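Local coordinates for epimerase family protein SDR39U1 (Homo sapiens, PDB 4B4O) that probably acts as an NADP-dependent oxidoreductase of the short-chain dehydrogenase/reductase family, with NADPH bound in its Rossmann-type fold, at residues L19-H25 with T203-E207; A118-D123 with K266-T272; F190-H194 with G217-S221. The protein carries 3 engineered substitutions. All blocks are in the same frame, centred on the assembly; numbering follows the deposited sequence.

Contact 1. Residues L19-H25 with T203-E207; sequences LLNARGH and THALE
T203 sits against L19, L20 and R23, at the place where the end of helix 11-22 meets helix 195-207; both helices pack on the same face of the parallel sheet of this Rossmann fold. Its hydroxyl is bonded within its own helix, to A199 O, so a threonine can turn its flank to leucines without leaving a polar atom unpaired, and L19 CD2 lies 3.6 Å from OG1. The methyl stands anti to the backbone N and meets R23 at NE and CD. L206, next along the buried side, crosses L20 at about a right angle, CD1 4.0 Å from L20 CD2; both branched chains also rest on V3 of the sheet. E207 closes the contact. R23 grips its carboxylate side-on, NE to OE2 at 3.1 Å and NH2 to OE1 at 2.8 Å, the two planes turned 33° apart. The chain reaches H25 through a Schellman motif in which G24, at positive phi, is the C-prime residue. The imidazole, bonded through ND1 to M1 N, gives its NE2 proton to E207 OE2 at 2.7 Å, on the anti side of that oxygen, with the ring and carboxylate planes 72° apart. Replacing E207 by an alanine would probably strand the R23 guanidinium without its counter-charge and leave H25 NE2 without its acceptor. E207 OE2 thus accepts from both R23 NE and H25 NE2.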
ATOM      1  N   LEU A  19      -6.473  -4.133 -13.717  1.00 21.61           N
ATOM      2  CA  LEU A  19      -7.460  -5.121 -13.232  1.00 21.67           C
ATOM      3  C   LEU A  19      -8.886  -4.575 -13.365  1.00 22.35           C
ATOM      4  O   LEU A  19      -9.773  -5.283 -13.833  1.00 23.56           O
ATOM      5  CB  LEU A  19      -7.164  -5.559 -11.769  1.00 20.19           C
ATOM      6  CG  LEU A  19      -8.098  -6.626 -11.137  1.00 20.34           C
ATOM      7  CD1 LEU A  19      -8.129  -7.909 -11.966  1.00 21.68           C
ATOM      8  CD2 LEU A  19      -7.758  -6.900  -9.685  1.00 18.99           C
ATOM      9  N   LEU A  20      -9.071  -3.315 -12.979  1.00 21.82           N
ATOM     10  CA  LEU A  20     -10.343  -2.640 -13.161  1.00 22.71           C
ATOM     11  C   LEU A  20     -10.819  -2.670 -14.617  1.00 24.58           C
ATOM     12  O   LEU A  20     -11.966  -3.031 -14.887  1.00 25.82           O
ATOM     13  CB  LEU A  20     -10.281  -1.198 -12.666  1.00 22.10           C
ATOM     14  CG  LEU A  20     -10.282  -0.964 -11.148  1.00 20.71           C
ATOM     15  CD1 LEU A  20     -10.006   0.476 -10.786  1.00 20.35           C
ATOM     16  CD2 LEU A  20     -11.594  -1.394 -10.516  1.00 21.15           C
ATOM     17  N   ASN A  21      -9.942  -2.309 -15.552  1.00 25.02           N
ATOM     18  CA  ASN A  21     -10.297  -2.336 -16.983  1.00 26.98           C
ATOM     19  C   ASN A  21     -10.718  -3.751 -17.412  1.00 28.05           C
ATOM     20  O   ASN A  21     -11.759  -3.941 -18.021  1.00 29.67           O
ATOM     21  CB  ASN A  21      -9.132  -1.844 -17.882  1.00 27.41           C
ATOM     22  CG  ASN A  21      -8.961  -0.324 -17.890  1.00 27.29           C
ATOM     23  OD1 ASN A  21      -9.860   0.422 -17.526  1.00 27.35           O
ATOM     24  ND2 ASN A  21      -7.804   0.133 -18.331  1.00 27.39           N
ATOM     25  N   ALA A  22      -9.905  -4.734 -17.038  1.00 27.28           N
ATOM     26  CA  ALA A  22     -10.142  -6.130 -17.379  1.00 28.34           C
ATOM     27  C   ALA A  22     -11.517  -6.609 -16.884  1.00 28.89           C
ATOM     28  O   ALA A  22     -12.171  -7.414 -17.542  1.00 30.65           O
ATOM     29  CB  ALA A  22      -9.025  -6.989 -16.800  1.00 27.27           C
ATOM     30  N   ARG A  23     -11.954  -6.082 -15.739  1.00 27.61           N
ATOM     31  CA  ARG A  23     -13.219  -6.478 -15.115  1.00 28.17           C
ATOM     32  C   ARG A  23     -14.413  -5.604 -15.547  1.00 29.56           C
ATOM     33  O   ARG A  23     -15.491  -5.701 -14.970  1.00 30.15           O
ATOM     34  CB  ARG A  23     -13.064  -6.474 -13.597  1.00 26.34           C
ATOM     35  CG  ARG A  23     -12.143  -7.574 -13.085  1.00 25.43           C
ATOM     36  CD  ARG A  23     -11.879  -7.473 -11.581  1.00 23.67           C
ATOM     37  NE  ARG A  23     -13.068  -7.769 -10.802  1.00 24.19           N
ATOM     38  CZ  ARG A  23     -13.471  -8.987 -10.451  1.00 24.91           C
ATOM     39  NH1 ARG A  23     -12.773 -10.065 -10.766  1.00 25.12           N
ATOM     40  NH2 ARG A  23     -14.598  -9.121  -9.791  1.00 25.66           N
ATOM     41  N   GLY A  24     -14.207  -4.765 -16.567  1.00 30.28           N
ATOM     42  CA  GLY A  24     -15.289  -4.025 -17.216  1.00 32.06           C
ATOM     43  C   GLY A  24     -15.511  -2.594 -16.754  1.00 31.44           C
ATOM     44  O   GLY A  24     -16.532  -2.007 -17.076  1.00 32.98           O
ATOM     45  N   HIS A  25     -14.548  -2.028 -16.028  1.00 29.44           N
ATOM     46  CA  HIS A  25     -14.673  -0.679 -15.481  1.00 28.87           C
ATOM     47  C   HIS A  25     -13.847   0.358 -16.223  1.00 28.89           C
ATOM     48  O   HIS A  25     -12.795   0.044 -16.758  1.00 28.53           O
ATOM     49  CB  HIS A  25     -14.281  -0.700 -14.028  1.00 26.89           C
ATOM     50  CG  HIS A  25     -15.000  -1.752 -13.239  1.00 26.92           C
ATOM     51  ND1 HIS A  25     -16.331  -1.870 -13.270  1.00 28.54           N
ATOM     52  CD2 HIS A  25     -14.531  -2.749 -12.382  1.00 25.67           C
ATOM     53  CE1 HIS A  25     -16.714  -2.874 -12.468  1.00 28.39           C
ATOM     54  NE2 HIS A  25     -15.613  -3.412 -11.914  1.00 26.58           N
ATOM     55  N   THR A 203     -10.343  -3.787  -5.710  1.00 18.66           N
ATOM     56  CA  THR A 203     -11.423  -3.993  -6.659  1.00 19.99           C
ATOM     57  C   THR A 203     -12.653  -4.589  -5.995  1.00 20.24           C
ATOM     58  O   THR A 203     -13.774  -4.216  -6.305  1.00 21.25           O
ATOM     59  CB  THR A 203     -10.955  -4.884  -7.805  1.00 20.62           C
ATOM     60  OG1 THR A 203      -9.902  -4.210  -8.494  1.00 20.64           O
ATOM     61  CG2 THR A 203     -12.081  -5.156  -8.795  1.00 22.26           C
ATOM     62  N   HIS A 204     -12.438  -5.545  -5.113  1.00 19.48           N
ATOM     63  CA  HIS A 204     -13.530  -6.145  -4.404  1.00 19.81           C
ATOM     64  C   HIS A 204     -14.214  -5.113  -3.532  1.00 19.66           C
ATOM     65  O   HIS A 204     -15.445  -5.125  -3.399  1.00 20.49           O
ATOM     66  CB  HIS A 204     -13.009  -7.328  -3.596  1.00 19.13           C
ATOM     67  CG  HIS A 204     -14.088  -8.181  -3.009  1.00 19.80           C
ATOM     68  ND1 HIS A 204     -14.994  -8.785  -3.758  1.00 21.14           N
ATOM     69  CD2 HIS A 204     -14.376  -8.516  -1.693  1.00 19.47           C
ATOM     70  CE1 HIS A 204     -15.829  -9.476  -2.975  1.00 21.65           C
ATOM     71  NE2 HIS A 204     -15.440  -9.314  -1.709  1.00 20.61           N
ATOM     72  N   ALA A 205     -13.431  -4.231  -2.906  1.00 18.73           N
ATOM     73  CA  ALA A 205     -13.991  -3.161  -2.072  1.00 18.68           C
ATOM     74  C   ALA A 205     -14.868  -2.240  -2.919  1.00 19.78           C
ATOM     75  O   ALA A 205     -15.972  -1.876  -2.537  1.00 20.35           O
ATOM     76  CB  ALA A 205     -12.895  -2.359  -1.390  1.00 17.76           C
ATOM     77  N   LEU A 206     -14.380  -1.913  -4.113  1.00 20.22           N
ATOM     78  CA  LEU A 206     -15.130  -1.068  -5.035  1.00 21.49           C
ATOM     79  C   LEU A 206     -16.413  -1.739  -5.540  1.00 22.70           C
ATOM     80  O   LEU A 206     -17.405  -1.088  -5.688  1.00 23.64           O
ATOM     81  CB  LEU A 206     -14.242  -0.632  -6.207  1.00 21.90           C
ATOM     82  CG  LEU A 206     -13.075   0.291  -5.862  1.00 21.16           C
ATOM     83  CD1 LEU A 206     -12.064   0.435  -6.995  1.00 21.57           C
ATOM     84  CD2 LEU A 206     -13.612   1.659  -5.524  1.00 21.68           C
ATOM     85  N   GLU A 207     -16.392  -3.034  -5.804  1.00 22.81           N
ATOM     86  CA  GLU A 207     -17.529  -3.701  -6.446  1.00 24.27           C
ATOM     87  C   GLU A 207     -18.577  -4.176  -5.452  1.00 24.39           C
ATOM     88  O   GLU A 207     -19.762  -4.031  -5.685  1.00 25.64           O
ATOM     89  CB  GLU A 207     -17.054  -4.909  -7.246  1.00 24.66           C
ATOM     90  CG  GLU A 207     -16.227  -4.556  -8.469  1.00 25.07           C
ATOM     91  CD  GLU A 207     -15.747  -5.779  -9.241  1.00 25.57           C
ATOM     92  OE1 GLU A 207     -15.921  -6.908  -8.765  1.00 25.43           O
ATOM     93  OE2 GLU A 207     -15.223  -5.626 -10.356  1.00 26.30           O
TER

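Contact 2. Residues A118-D123 with K266-T272; sequences AEYDED and KVIPRRT. Engineered in segment 266-272: R270 (natural residue Gln).
Y120 and V267 form a single parallel bridge: Y120 N donates to K266 O at 2.9 Å, and I268 N returns a nearly linear bond to Y120 O at 2.8 Å. Upstream, where the two backbones have no direct bond, a water takes over, donating to A118 O and accepting from K266 N. The extended chains carry E119 and K266 side by side, pointing the same way; NZ reaches OE1 at 3.4 Å, a weak salt bridge whose long, flexible partners suit a place near the surface. E119 also lays its chain across I268 CD1. Beyond the bridge D121 turns the chain: its OD1 accepts from D123 N in an Asx turn, while OD2 takes both NE (2.7 Å) and NH2 (2.9 Å) of R270, an engineered arginine that grips this one oxygen side-on, the flat groups 68° apart. The contact thus ties the loop after strand 102-108, in the Rossmann-type part, to the start of helix 270-274 in the C-terminal part. E122 reaches the helix itself. Bent at chi2 (88°), its chain brings the carboxylate to the first turn, where OE1 accepts a nearly straight bond at 2.9 Å from R271 N, which stands above the carboxylate plane, and OE2 a weak one from T272 N. A glutamate fits because its negative charge probably interacts favourably with the positive N-terminal end of the helix; N216 N also bonds to OE2. R271 crosses E122 obliquely, CB against its carboxylate carbon, and sends NE to V214 O, while T272 OG1 bonds to N216 O.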
ATOM      1  N   ALA A 118       3.394  -9.732  19.466  1.00 21.16           N
ATOM      2  CA  ALA A 118       1.996  -9.344  19.291  1.00 20.42           C
ATOM      3  C   ALA A 118       1.415  -9.868  17.984  1.00 19.23           C
ATOM      4  O   ALA A 118       2.146 -10.281  17.069  1.00 18.78           O
ATOM      5  CB  ALA A 118       1.820  -7.837  19.357  1.00 20.16           C
ATOM      6  N   GLU A 119       0.092  -9.852  17.927  1.00 18.97           N
ATOM      7  CA  GLU A 119      -0.667 -10.253  16.760  1.00 18.07           C
ATOM      8  C   GLU A 119      -1.818  -9.265  16.574  1.00 17.65           C
ATOM      9  O   GLU A 119      -2.551  -8.983  17.512  1.00 18.45           O
ATOM     10  CB  GLU A 119      -1.190 -11.681  16.953  1.00 18.79           C
ATOM     11  CG  GLU A 119      -2.148 -12.145  15.881  1.00 18.26           C
ATOM     12  CD  GLU A 119      -2.475 -13.639  15.965  1.00 19.18           C
ATOM     13  OE1 GLU A 119      -1.572 -14.474  15.633  1.00 19.36           O
ATOM     14  OE2 GLU A 119      -3.659 -13.961  16.275  1.00 19.87           O
ATOM     15  N   TYR A 120      -1.986  -8.752  15.369  1.00 16.60           N
ATOM     16  CA  TYR A 120      -2.946  -7.692  15.113  1.00 16.31           C
ATOM     17  C   TYR A 120      -3.962  -8.105  14.065  1.00 15.88           C
ATOM     18  O   TYR A 120      -3.627  -8.815  13.130  1.00 15.39           O
ATOM     19  CB  TYR A 120      -2.210  -6.442  14.613  1.00 15.67           C
ATOM     20  CG  TYR A 120      -1.146  -5.930  15.568  1.00 16.29           C
ATOM     21  CD1 TYR A 120      -1.489  -5.131  16.638  1.00 17.15           C
ATOM     22  CD2 TYR A 120       0.191  -6.268  15.401  1.00 16.28           C
ATOM     23  CE1 TYR A 120      -0.538  -4.682  17.515  1.00 17.94           C
ATOM     24  CE2 TYR A 120       1.151  -5.823  16.281  1.00 17.12           C
ATOM     25  CZ  TYR A 120       0.780  -5.035  17.335  1.00 17.93           C
ATOM     26  OH  TYR A 120       1.711  -4.546  18.216  1.00 18.97           O
ATOM     27  N   ASP A 121      -5.195  -7.622  14.219  1.00 16.29           N
ATOM     28  CA  ASP A 121      -6.152  -7.599  13.112  1.00 15.97           C
ATOM     29  C   ASP A 121      -6.717  -6.202  12.925  1.00 15.90           C
ATOM     30  O   ASP A 121      -6.245  -5.248  13.535  1.00 15.99           O
ATOM     31  CB  ASP A 121      -7.232  -8.685  13.256  1.00 16.90           C
ATOM     32  CG  ASP A 121      -8.240  -8.415  14.362  1.00 18.21           C
ATOM     33  OD1 ASP A 121      -8.242  -7.334  14.958  1.00 18.41           O
ATOM     34  OD2 ASP A 121      -9.038  -9.339  14.646  1.00 19.28           O
ATOM     35  N   GLU A 122      -7.746  -6.081  12.098  1.00 15.97           N
ATOM     36  CA  GLU A 122      -8.298  -4.766  11.719  1.00 16.00           C
ATOM     37  C   GLU A 122      -8.908  -3.997  12.890  1.00 17.14           C
ATOM     38  O   GLU A 122      -9.096  -2.804  12.811  1.00 17.31           O
ATOM     39  CB  GLU A 122      -9.322  -4.911  10.582  1.00 16.12           C
ATOM     40  CG  GLU A 122      -8.701  -5.366   9.259  1.00 15.10           C
ATOM     41  CD  GLU A 122      -8.595  -6.877   9.085  1.00 15.19           C
ATOM     42  OE1 GLU A 122      -8.855  -7.669  10.021  1.00 15.95           O
ATOM     43  OE2 GLU A 122      -8.286  -7.292   7.953  1.00 14.69           O
ATOM     44  N   ASP A 123      -9.242  -4.698  13.964  1.00 18.13           N
ATOM     45  CA  ASP A 123      -9.867  -4.058  15.105  1.00 19.51           C
ATOM     46  C   ASP A 123      -8.833  -3.668  16.130  1.00 19.59           C
ATOM     47  O   ASP A 123      -9.181  -3.108  17.155  1.00 20.84           O
ATOM     48  CB  ASP A 123     -10.943  -4.971  15.722  1.00 20.97           C
ATOM     49  CG  ASP A 123     -12.162  -5.144  14.814  1.00 21.45           C
ATOM     50  OD1 ASP A 123     -12.572  -4.170  14.140  1.00 21.34           O
ATOM     51  OD2 ASP A 123     -12.734  -6.262  14.782  1.00 22.15           O
ATOM     52  N   LYS A 266       3.003  -8.674  13.127  1.00 15.69           N
ATOM     53  CA  LYS A 266       2.264  -9.842  12.650  1.00 15.24           C
ATOM     54  C   LYS A 266       0.817  -9.415  12.413  1.00 15.07           C
ATOM     55  O   LYS A 266       0.095  -9.085  13.353  1.00 16.15           O
ATOM     56  CB  LYS A 266       2.377 -10.972  13.666  1.00 16.53           C
ATOM     57  CG  LYS A 266       1.448 -12.165  13.467  1.00 16.64           C
ATOM     58  CD  LYS A 266       1.597 -12.871  12.121  1.00 15.50           C
ATOM     59  CE  LYS A 266       0.802 -14.204  12.075  1.00 16.10           C
ATOM     60  NZ  LYS A 266       0.782 -15.082  13.308  1.00 17.93           N
ATOM     61  N   VAL A 267       0.395  -9.367  11.155  1.00 13.98           N
ATOM     62  CA  VAL A 267      -0.914  -8.835  10.825  1.00 13.97           C
ATOM     63  C   VAL A 267      -1.767  -9.925  10.181  1.00 13.61           C
ATOM     64  O   VAL A 267      -1.402 -10.473   9.147  1.00 12.87           O
ATOM     65  CB  VAL A 267      -0.828  -7.584   9.906  1.00 13.52           C
ATOM     66  CG1 VAL A 267      -2.222  -7.040   9.629  1.00 13.91           C
ATOM     67  CG2 VAL A 267       0.017  -6.487  10.558  1.00 14.13           C
ATOM     68  N   ILE A 268      -2.955 -10.148  10.755  1.00 14.34           N
ATOM     69  CA  ILE A 268      -3.960 -11.040  10.183  1.00 14.24           C
ATOM     70  C   ILE A 268      -5.028 -10.269   9.390  1.00 14.10           C
ATOM     71  O   ILE A 268      -5.567  -9.269   9.854  1.00 14.74           O
ATOM     72  CB  ILE A 268      -4.635 -11.841  11.285  1.00 15.39           C
ATOM     73  CG1 ILE A 268      -3.572 -12.641  12.032  1.00 15.92           C
ATOM     74  CG2 ILE A 268      -5.710 -12.725  10.698  1.00 15.44           C
ATOM     75  CD1 ILE A 268      -4.051 -13.152  13.387  1.00 17.58           C
ATOM     76  N   PRO A 269      -5.349 -10.753   8.184  1.00 13.56           N
ATOM     77  CA  PRO A 269      -6.387 -10.152   7.372  1.00 13.73           C
ATOM     78  C   PRO A 269      -7.727 -10.801   7.670  1.00 14.44           C
ATOM     79  O   PRO A 269      -8.304 -11.469   6.805  1.00 14.42           O
ATOM     80  CB  PRO A 269      -5.922 -10.466   5.953  1.00 13.10           C
ATOM     81  CG  PRO A 269      -5.235 -11.783   6.070  1.00 12.85           C
ATOM     82  CD  PRO A 269      -4.727 -11.897   7.490  1.00 13.10           C
ATOM     83  N   ARG A 270      -8.214 -10.608   8.891  1.00 15.28           N
ATOM     84  CA  ARG A 270      -9.451 -11.265   9.329  1.00 16.18           C
ATOM     85  C   ARG A 270     -10.650 -10.712   8.572  1.00 16.59           C
ATOM     86  O   ARG A 270     -11.394 -11.452   7.936  1.00 16.72           O
ATOM     87  CB  ARG A 270      -9.677 -11.116  10.840  1.00 17.35           C
ATOM     88  CG  ARG A 270     -10.784 -12.019  11.323  1.00 18.40           C
ATOM     89  CD  ARG A 270     -10.995 -12.189  12.813  1.00 19.90           C
ATOM     90  NE  ARG A 270      -9.882 -11.732  13.604  1.00 20.05           N
ATOM     91  CZ  ARG A 270      -8.792 -12.469  13.898  1.00 19.83           C
ATOM     92  NH1 ARG A 270      -8.612 -13.689  13.413  1.00 19.43           N
ATOM     93  NH2 ARG A 270      -7.850 -11.948  14.670  1.00 20.23           N
ATOM     94  N   ARG A 271     -10.793  -9.396   8.624  1.00 17.03           N
ATOM     95  CA  ARG A 271     -11.895  -8.730   7.963  1.00 17.81           C
ATOM     96  C   ARG A 271     -11.798  -8.839   6.444  1.00 17.22           C
ATOM     97  O   ARG A 271     -12.813  -8.936   5.760  1.00 17.88           O
ATOM     98  CB  ARG A 271     -12.026  -7.280   8.461  1.00 18.86           C
ATOM     99  CG  ARG A 271     -12.594  -7.251   9.870  1.00 20.11           C
ATOM    100  CD  ARG A 271     -13.019  -5.900  10.394  1.00 21.75           C
ATOM    101  NE  ARG A 271     -13.336  -4.959   9.336  1.00 22.18           N
ATOM    102  CZ  ARG A 271     -14.515  -4.800   8.754  1.00 23.20           C
ATOM    103  NH1 ARG A 271     -15.557  -5.527   9.097  1.00 23.79           N
ATOM    104  NH2 ARG A 271     -14.642  -3.899   7.799  1.00 23.85           N
ATOM    105  N   THR A 272     -10.578  -8.842   5.922  1.00 16.20           N
ATOM    106  CA  THR A 272     -10.377  -8.970   4.492  1.00 15.90           C
ATOM    107  C   THR A 272     -10.961 -10.308   4.036  1.00 15.93           C
ATOM    108  O   THR A 272     -11.691 -10.366   3.054  1.00 16.57           O
ATOM    109  CB  THR A 272      -8.889  -8.895   4.099  1.00 14.93           C
ATOM    110  OG1 THR A 272      -8.290  -7.726   4.660  1.00 15.01           O
ATOM    111  CG2 THR A 272      -8.722  -8.850   2.597  1.00 15.06           C
TER
HETATM  112  O   HOH W   1       3.696  -8.355  15.911  1.00  2.00           O

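Contact 3. Residues F190-H194 with G217-S221; sequences FPWIH and GVAPS
W192 and A219 make the tight part of this contact. A219 N donates a nearly straight bond (174°) to W192 O at 2.8 Å, joining the two backbones, and the methyl of the same alanine sits over the indole. It lies 3.5 Å from the centre of the six-membered ring, and only 16° off the ring normal: a CH-pi contact for which alanine is well sized, since its single methyl can sit on the ring while the backbone stays close enough to bond. The indole gets there because CG lies between the backbone N and the carbonyl carbon (chi1 66°), which swings the ring back toward 217-221 although CB starts away from it. At the ring edge NE1 donates to S221 OG at 3.1 Å; this hydroxyl also bonds to A223 N, so the serine answers the indole N-H and a backbone amide together. I193, on the other side of the strand, turns its branches to G217, with CG2 3.5 Å from G217 O; having no side chain, the glycine offers bare backbone to the isoleucine. Both segments attach to strand 151-161, where the parallel sheet branches: I193 bonds to V159 and L161, and G217 to R156. I193 also approaches V160, an NADP-binding residue, so this packing probably lies behind the wall of the cofactor pocket. The looser side begins at P191, whose CB only brushes V218 CG1 at 4.2 Å, and continues as water-mediated contact. One water accepts from W192 N at 3.2 Å and lies 3.0 Å from A219 O; another lies 2.8 Å from F190 O, with S221 O, just past the inverse gamma turn centred on P220, a longer, weak partner.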
ATOM      1  N   PHE A 190       7.325 -10.030   8.434  1.00 13.32           N
ATOM      2  CA  PHE A 190       7.350  -9.437   7.121  1.00 12.73           C
ATOM      3  C   PHE A 190       5.921  -9.458   6.555  1.00 12.32           C
ATOM      4  O   PHE A 190       5.547 -10.402   5.863  1.00 12.05           O
ATOM      5  CB  PHE A 190       8.313 -10.235   6.251  1.00 12.48           C
ATOM      6  CG  PHE A 190       8.625  -9.602   4.939  1.00 12.15           C
ATOM      7  CD1 PHE A 190       9.481  -8.511   4.875  1.00 12.47           C
ATOM      8  CD2 PHE A 190       8.103 -10.111   3.770  1.00 11.75           C
ATOM      9  CE1 PHE A 190       9.767  -7.905   3.663  1.00 12.38           C
ATOM     10  CE2 PHE A 190       8.398  -9.533   2.547  1.00 11.66           C
ATOM     11  CZ  PHE A 190       9.237  -8.431   2.489  1.00 11.97           C
ATOM     12  N   PRO A 191       5.101  -8.436   6.898  1.00 12.45           N
ATOM     13  CA  PRO A 191       3.758  -8.350   6.308  1.00 12.17           C
ATOM     14  C   PRO A 191       3.881  -7.968   4.839  1.00 11.81           C
ATOM     15  O   PRO A 191       4.501  -6.945   4.529  1.00 11.92           O
ATOM     16  CB  PRO A 191       3.080  -7.220   7.101  1.00 12.54           C
ATOM     17  CG  PRO A 191       4.187  -6.377   7.596  1.00 12.95           C
ATOM     18  CD  PRO A 191       5.389  -7.285   7.767  1.00 13.00           C
ATOM     19  N   TRP A 192       3.313  -8.783   3.962  1.00 11.59           N
ATOM     20  CA  TRP A 192       3.474  -8.579   2.543  1.00 11.45           C
ATOM     21  C   TRP A 192       2.199  -8.924   1.844  1.00 11.50           C
ATOM     22  O   TRP A 192       1.340  -9.611   2.407  1.00 11.61           O
ATOM     23  CB  TRP A 192       4.607  -9.462   2.039  1.00 11.37           C
ATOM     24  CG  TRP A 192       4.274 -10.918   2.157  1.00 11.41           C
ATOM     25  CD1 TRP A 192       4.489 -11.749   3.227  1.00 11.56           C
ATOM     26  CD2 TRP A 192       3.587 -11.743   1.159  1.00 11.54           C
ATOM     27  NE1 TRP A 192       4.011 -12.989   2.969  1.00 11.77           N
ATOM     28  CE2 TRP A 192       3.456 -13.056   1.750  1.00 11.79           C
ATOM     29  CE3 TRP A 192       3.084 -11.517  -0.125  1.00 11.69           C
ATOM     30  CZ2 TRP A 192       2.845 -14.095   1.091  1.00 12.17           C
ATOM     31  CZ3 TRP A 192       2.465 -12.567  -0.786  1.00 12.08           C
ATOM     32  CH2 TRP A 192       2.356 -13.836  -0.188  1.00 12.31           C
ATOM     33  N   ILE A 193       2.074  -8.479   0.598  1.00 11.60           N
ATOM     34  CA  ILE A 193       0.978  -8.883  -0.279  1.00 11.87           C
ATOM     35  C   ILE A 193       1.456  -8.810  -1.725  1.00 12.13           C
ATOM     36  O   ILE A 193       2.264  -7.948  -2.082  1.00 12.18           O
ATOM     37  CB  ILE A 193      -0.267  -7.985  -0.096  1.00 12.07           C
ATOM     38  CG1 ILE A 193      -1.480  -8.571  -0.821  1.00 12.50           C
ATOM     39  CG2 ILE A 193      -0.018  -6.539  -0.567  1.00 12.24           C
ATOM     40  CD1 ILE A 193      -2.783  -7.893  -0.433  1.00 12.75           C
ATOM     41  N   HIS A 194       0.991  -9.738  -2.551  1.00 12.49           N
ATOM     42  CA  HIS A 194       1.280  -9.690  -3.967  1.00 12.98           C
ATOM     43  C   HIS A 194       0.466  -8.578  -4.569  1.00 13.44           C
ATOM     44  O   HIS A 194      -0.691  -8.381  -4.216  1.00 13.55           O
ATOM     45  CB  HIS A 194       0.962 -11.009  -4.631  1.00 13.47           C
ATOM     46  CG  HIS A 194       1.446 -11.098  -6.053  1.00 14.13           C
ATOM     47  ND1 HIS A 194       0.768 -10.558  -7.085  1.00 14.91           N
ATOM     48  CD2 HIS A 194       2.593 -11.665  -6.595  1.00 14.25           C
ATOM     49  CE1 HIS A 194       1.432 -10.795  -8.224  1.00 15.56           C
ATOM     50  NE2 HIS A 194       2.550 -11.467  -7.924  1.00 15.12           N
ATOM     51  N   GLY A 217      -4.543  -5.261   4.105  1.00 12.94           N
ATOM     52  CA  GLY A 217      -4.054  -5.664   2.794  1.00 12.75           C
ATOM     53  C   GLY A 217      -2.766  -6.470   2.866  1.00 12.38           C
ATOM     54  O   GLY A 217      -1.695  -6.003   2.447  1.00 12.21           O
ATOM     55  N   VAL A 218      -2.881  -7.662   3.448  1.00 12.39           N
ATOM     56  CA  VAL A 218      -1.756  -8.581   3.639  1.00 12.17           C
ATOM     57  C   VAL A 218      -2.172  -9.989   3.265  1.00 12.40           C
ATOM     58  O   VAL A 218      -3.359 -10.338   3.377  1.00 12.82           O
ATOM     59  CB  VAL A 218      -1.217  -8.553   5.078  1.00 12.25           C
ATOM     60  CG1 VAL A 218      -0.709  -7.155   5.370  1.00 12.23           C
ATOM     61  CG2 VAL A 218      -2.263  -8.982   6.109  1.00 12.72           C
ATOM     62  N   ALA A 219      -1.216 -10.766   2.761  1.00 12.26           N
ATOM     63  CA  ALA A 219      -1.453 -12.177   2.476  1.00 12.65           C
ATOM     64  C   ALA A 219      -1.605 -12.833   3.825  1.00 12.97           C
ATOM     65  O   ALA A 219      -1.015 -12.375   4.799  1.00 12.79           O
ATOM     66  CB  ALA A 219      -0.294 -12.803   1.714  1.00 12.50           C
ATOM     67  N   PRO A 220      -2.420 -13.878   3.916  1.00 13.64           N
ATOM     68  CA  PRO A 220      -2.577 -14.562   5.200  1.00 14.20           C
ATOM     69  C   PRO A 220      -1.361 -15.437   5.415  1.00 14.24           C
ATOM     70  O   PRO A 220      -1.437 -16.652   5.297  1.00 14.90           O
ATOM     71  CB  PRO A 220      -3.843 -15.396   5.002  1.00 15.10           C
ATOM     72  CG  PRO A 220      -3.847 -15.691   3.531  1.00 15.09           C
ATOM     73  CD  PRO A 220      -3.200 -14.516   2.843  1.00 14.16           C
ATOM     74  N   SER A 221      -0.243 -14.803   5.730  1.00 13.68           N
ATOM     75  CA  SER A 221       1.034 -15.487   5.826  1.00 13.67           C
ATOM     76  C   SER A 221       1.713 -15.064   7.116  1.00 13.78           C
ATOM     77  O   SER A 221       1.352 -14.051   7.709  1.00 13.70           O
ATOM     78  CB  SER A 221       1.890 -15.118   4.604  1.00 13.02           C
ATOM     79  OG  SER A 221       3.263 -15.399   4.776  1.00 12.91           O
TER
HETATM   80  O   HOH W   2       3.678 -12.463   6.441  1.00  2.00           O
HETATM   81  O   HOH W   3       1.466 -10.897   5.426  1.00  2.00           O

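Contacts 2 and 3 are neighbours, their centres about 11 Å apart, and they touch where V267 and P269 pack on V218 and P220. Contact 1 stands apart, about 25 Å from contact 2 and 21 Å from contact 3, centre to centre, although helix 195-207 directly follows strand 192-194. Along the chain the segments come in the order 19-25, 118-123, 190-194, 203-207, 217-221 and 266-272, so contact 1 interleaves with both others, while contact 3 falls between the two halves of contact 2. Contact 1 joins helices on the Rossmann sheet, contact 3 packs strand 192-194 against the end of strand 213-217, where the sheet branches near NADPH, and contact 2 ties on the C-terminal part.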